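Local atomic coordinates of mycobacterium tuberculosis paralogous family 11 (Mycobacterium smegmatis, PDB entry 4Y9I), a protein that probably uses the reduced deazaflavin coenzyme F420 to reduce quinones to quinols, as a member of the F420H(2)-dependent quinone reductase family. Residues W51-K56 and I108-I112; N58-S62 and D72-R76. All coordinates share one frame; numbering follows the deposited sequence.

Contact 1. Residues W51-K56 and I108-I112; sequences WYFNVK and IPVFI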
# COMPACT_ATOMS: atom_id res chain seq x y z
N TRP A 51 -0.30 8.34 -5.33
CA TRP A 51 -1.08 8.14 -4.15
C TRP A 51 -0.34 8.34 -2.82
O TRP A 51 -0.99 8.40 -1.78
CB TRP A 51 -1.77 6.77 -4.21
CG TRP A 51 -0.84 5.59 -4.33
CD1 TRP A 51 -0.56 4.87 -5.46
CD2 TRP A 51 -0.12 4.92 -3.25
NE1 TRP A 51 0.29 3.83 -5.17
CE2 TRP A 51 0.58 3.83 -3.82
CE3 TRP A 51 -0.03 5.13 -1.86
CZ2 TRP A 51 1.39 2.97 -3.04
CZ3 TRP A 51 0.77 4.31 -1.13
CH2 TRP A 51 1.43 3.23 -1.70
N TYR A 52 0.97 8.39 -2.84
CA TYR A 52 1.74 8.49 -1.60
C TYR A 52 1.32 9.75 -0.82
O TYR A 52 1.02 9.66 0.36
CB TYR A 52 3.22 8.58 -1.94
CG TYR A 52 4.10 8.95 -0.83
CD1 TYR A 52 4.45 8.04 0.13
CD2 TYR A 52 4.62 10.24 -0.73
CE1 TYR A 52 5.33 8.37 1.13
CE2 TYR A 52 5.49 10.58 0.28
CZ TYR A 52 5.82 9.65 1.20
OH TYR A 52 6.69 9.93 2.27
N PHE A 53 1.34 10.90 -1.48
CA PHE A 53 0.94 12.12 -0.79
C PHE A 53 -0.54 12.12 -0.38
O PHE A 53 -0.87 12.64 0.69
CB PHE A 53 1.39 13.37 -1.58
CG PHE A 53 2.90 13.64 -1.48
CD1 PHE A 53 3.51 13.77 -0.24
CD2 PHE A 53 3.67 13.75 -2.60
CE1 PHE A 53 4.86 14.02 -0.11
CE2 PHE A 53 5.03 14.02 -2.52
CZ PHE A 53 5.63 14.15 -1.29
N ASN A 54 -1.37 11.44 -1.14
CA ASN A 54 -2.76 11.36 -0.80
C ASN A 54 -3.06 10.59 0.52
O ASN A 54 -3.86 11.03 1.29
CB ASN A 54 -3.56 10.67 -1.90
CG ASN A 54 -3.58 11.37 -3.22
OD1 ASN A 54 -3.40 12.53 -3.31
ND2 ASN A 54 -3.85 10.58 -4.29
N VAL A 55 -2.40 9.46 0.73
CA VAL A 55 -2.65 8.71 1.94
C VAL A 55 -2.01 9.41 3.14
O VAL A 55 -2.40 9.15 4.26
CB VAL A 55 -2.21 7.20 1.86
CG1 VAL A 55 -3.08 6.49 0.86
CG2 VAL A 55 -0.73 7.03 1.50
N LYS A 56 -1.03 10.28 2.91
CA LYS A 56 -0.53 11.04 4.04
C LYS A 56 -1.46 12.22 4.38
O LYS A 56 -1.78 12.46 5.54
CB LYS A 56 0.90 11.48 3.74
CG LYS A 56 1.91 10.30 3.69
CD LYS A 56 3.29 10.76 3.20
CE LYS A 56 3.78 11.96 4.01
NZ LYS A 56 5.03 12.68 3.61
N ILE A 108 12.05 2.67 0.51
CA ILE A 108 10.71 2.79 -0.10
C ILE A 108 9.68 2.87 1.05
O ILE A 108 9.65 2.01 1.91
CB ILE A 108 10.43 1.59 -1.05
CG1 ILE A 108 11.35 1.66 -2.25
CG2 ILE A 108 8.98 1.53 -1.53
CD1 ILE A 108 11.44 0.39 -3.06
N PRO A 109 8.81 3.88 1.02
CA PRO A 109 7.84 3.94 2.13
C PRO A 109 6.92 2.73 2.10
O PRO A 109 6.53 2.28 1.01
CB PRO A 109 7.05 5.22 1.86
CG PRO A 109 7.97 6.05 0.98
CD PRO A 109 8.73 5.05 0.14
N VAL A 110 6.52 2.27 3.29
CA VAL A 110 5.53 1.19 3.45
C VAL A 110 4.57 1.70 4.44
O VAL A 110 4.97 2.06 5.58
CB VAL A 110 6.15 -0.13 3.92
CG1 VAL A 110 5.15 -1.23 3.97
CG2 VAL A 110 7.34 -0.44 2.98
N PHE A 111 3.28 1.64 4.08
CA PHE A 111 2.20 1.95 5.00
C PHE A 111 1.55 0.66 5.50
O PHE A 111 1.23 -0.24 4.71
CB PHE A 111 1.11 2.79 4.30
CG PHE A 111 1.56 4.13 3.82
CD1 PHE A 111 2.29 4.25 2.65
CD2 PHE A 111 1.30 5.29 4.57
CE1 PHE A 111 2.74 5.49 2.23
CE2 PHE A 111 1.80 6.53 4.14
CZ PHE A 111 2.49 6.64 2.96
N ILE A 112 1.25 0.57 6.78
CA ILE A 112 0.34 -0.45 7.35
C ILE A 112 -1.10 0.12 7.28
O ILE A 112 -1.30 1.32 7.49
CB ILE A 112 0.72 -0.86 8.79
CG1 ILE A 112 -0.01 -2.13 9.18
CG2 ILE A 112 0.45 0.28 9.74
CD1 ILE A 112 0.53 -2.70 10.46
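Phe111 meets the helix of residues 51-56 because its CG stands anti to its own carbonyl carbon (chi1 -63°), which carries the ring off the strand and in among Trp51, Tyr52, Val55 and Lys56. Tyr52, with CG anti to the backbone N (chi1 168°), leans forward from the helix to meet both Phe111 and Pro109. Three neighbours of the phenylalanine divide between its face and its edge. In the conformer described, Val55 CG2 lies over one face in a CH-pi contact, 3.7 Å from the centroid of the Phe111 ring, though displaced somewhat toward the rim. The edge is met by two atoms near the ring plane: Tyr52 CD1, 3.7 Å from Phe111 CZ, and Lys56 CG, 3.8 Å from the same CZ. Trp51 adds the six-membered end of its indole, its CZ3 standing 4.1 Å from Phe111 CE1 as the two side chains run past each other in opposite senses. The planes of Tyr52 and Phe111 are inclined at 66°, an oblique pairing. Farther out along the tyrosine, CE1 rests 3.5 Å from Pro109 CG, with the two side chains crossing at about a right angle. Lys56 CD lies over one face of the Tyr52 ring, toward its rim. His48 stacks on the tyrosine as well, while Glu77 of strand 68-77 touches Tyr52, Pro109 and Phe111. Helix and strand axes are 11.0 Å apart at their closest, and side chains bridge that distance. No hydrogen bond joins the two segments, so the helix is seated on this part of the barrel wall by dispersion and hydrophobic burial, with the aliphatic part of Lys56 closing the more exposed margin.

Contact 2. Residues N58-S62 and D72-R76; sequences NPTVS and DRTAR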
# COMPACT_ATOMS: atom_id res chain seq x y z
N ASN A 58 -4.69 12.25 3.76
CA ASN A 58 -5.88 11.62 4.30
C ASN A 58 -5.67 10.14 4.56
O ASN A 58 -5.77 9.31 3.65
CB ASN A 58 -7.08 11.82 3.40
CG ASN A 58 -8.30 11.16 4.00
OD1 ASN A 58 -8.35 10.71 5.17
ND2 ASN A 58 -9.37 11.16 3.19
N PRO A 59 -5.28 9.77 5.78
CA PRO A 59 -4.96 8.36 6.03
C PRO A 59 -6.14 7.36 6.01
O PRO A 59 -5.91 6.16 6.18
CB PRO A 59 -4.38 8.40 7.46
CG PRO A 59 -3.86 9.82 7.61
CD PRO A 59 -4.86 10.65 6.87
N THR A 60 -7.38 7.81 5.85
CA THR A 60 -8.54 6.92 5.91
C THR A 60 -8.60 6.20 4.53
O THR A 60 -8.82 6.82 3.51
CB THR A 60 -9.81 7.68 6.11
OG1 THR A 60 -9.68 8.47 7.30
CG2 THR A 60 -11.01 6.75 6.22
N VAL A 61 -8.42 4.89 4.56
CA VAL A 61 -8.23 4.02 3.37
C VAL A 61 -8.99 2.74 3.57
O VAL A 61 -8.92 2.12 4.65
CB VAL A 61 -6.74 3.68 3.18
CG1 VAL A 61 -6.53 2.65 2.11
CG2 VAL A 61 -5.96 4.98 2.90
N SER A 62 -9.78 2.36 2.57
CA SER A 62 -10.51 1.10 2.59
C SER A 62 -9.71 0.01 1.83
O SER A 62 -8.93 0.31 0.93
CB SER A 62 -11.88 1.21 1.95
OG SER A 62 -12.68 2.12 2.66
N ASP A 72 -12.67 2.09 5.57
CA ASP A 72 -12.28 3.25 6.34
C ASP A 72 -11.33 2.89 7.49
O ASP A 72 -11.49 3.32 8.63
CB ASP A 72 -13.50 3.97 6.88
CG ASP A 72 -14.38 4.51 5.77
OD1 ASP A 72 -13.89 4.66 4.62
OD2 ASP A 72 -15.57 4.70 6.03
N ARG A 73 -10.34 2.09 7.15
CA ARG A 73 -9.22 1.81 8.01
C ARG A 73 -8.23 2.96 7.91
O ARG A 73 -8.53 3.92 7.33
CB ARG A 73 -8.58 0.48 7.58
CG ARG A 73 -9.55 -0.68 7.75
CD ARG A 73 -10.12 -0.86 9.17
NE ARG A 73 -10.59 -2.23 9.37
CZ ARG A 73 -11.81 -2.62 9.25
NH1 ARG A 73 -12.77 -1.80 8.95
NH2 ARG A 73 -12.05 -3.90 9.51
N THR A 74 -7.09 2.83 8.56
CA THR A 74 -6.15 3.92 8.66
C THR A 74 -4.76 3.48 8.20
O THR A 74 -4.25 2.44 8.62
CB THR A 74 -6.00 4.43 10.10
OG1 THR A 74 -7.30 4.69 10.64
CG2 THR A 74 -5.14 5.66 10.19
N ALA A 75 -4.23 4.21 7.21
CA ALA A 75 -2.89 4.00 6.67
C ALA A 75 -1.87 4.77 7.51
O ALA A 75 -2.02 5.99 7.71
CB ALA A 75 -2.87 4.50 5.24
N ARG A 76 -0.83 4.09 7.97
CA ARG A 76 0.23 4.69 8.79
C ARG A 76 1.59 4.33 8.17
O ARG A 76 1.92 3.15 8.00
CB ARG A 76 0.09 4.17 10.23
CG ARG A 76 1.26 4.42 11.16
CD ARG A 76 0.91 4.01 12.60
NE ARG A 76 0.63 2.60 12.80
CZ ARG A 76 1.54 1.67 13.04
NH1 ARG A 76 2.83 2.00 13.09
NH2 ARG A 76 1.16 0.41 13.24
O HOH W 1 -12.40 4.39 1.53
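Pro59 O receives Ala75 N at 2.8 Å in an almost straight bond lying in the carbonyl plane, just before the strand begins at Thr60. Next, Thr60 and Thr74 form an antiparallel non-hydrogen-bonded pair, and Val61 and Arg73 a hydrogen-bonded one. Of the latter's two bonds, Val61 N to Arg73 O is firm at 2.9 Å, its donor lying well above the carbonyl plane; the return bond from Arg73 N to Val61 O is weak, bent to 123°. Beyond it the chain turns a corner at Asp72, and a side chain takes over: Ser62 OG accepts Asp72 N at 2.9 Å and also binds a water 2.6 Å away. Thr60 CG2, anti to its backbone N (chi1 -56° for OG1), reaches 3.8 Å from Asp72 CB. On the other face Val61 CG2 packs 3.9 Å from Ala75 CB, both buried. Ahead of the strand, Asn58 OD1 accepts Thr60 N at 3.1 Å in an Asx turn, while Asn58 ND2 bonds Thr15 O. Strongly twisted, with short axes at 115°, the pair belongs to the beta hairpin of strands 60-65 and 68-77 in the closed antiparallel barrel of this FMN-binding-clan fold.

From the N terminus, strands 9-15, 22-32 and 35-39 come first, then helix 51-57, which leads directly into strand 60-65. Contact 2 closes a short loop, bringing 72-76 back beside 58-62 after the hairpin turn. Contact 1 closes a much longer one, which takes in helices 80-93 and 96-102 before 108-112 returns to the helix; contact 2 is therefore nested inside it. Strands 110-113 and 68-77 are neighbours in the barrel, and Ile112 O lies 2.8 Å from Arg76 N, a probable hydrogen bond. Phe111 CD2 packs 3.7 Å from Arg76 C between the same strands, and in the conformer described Val55 CG1 packs 3.8 Å from Val61 CG2, joining the helix to the hairpin.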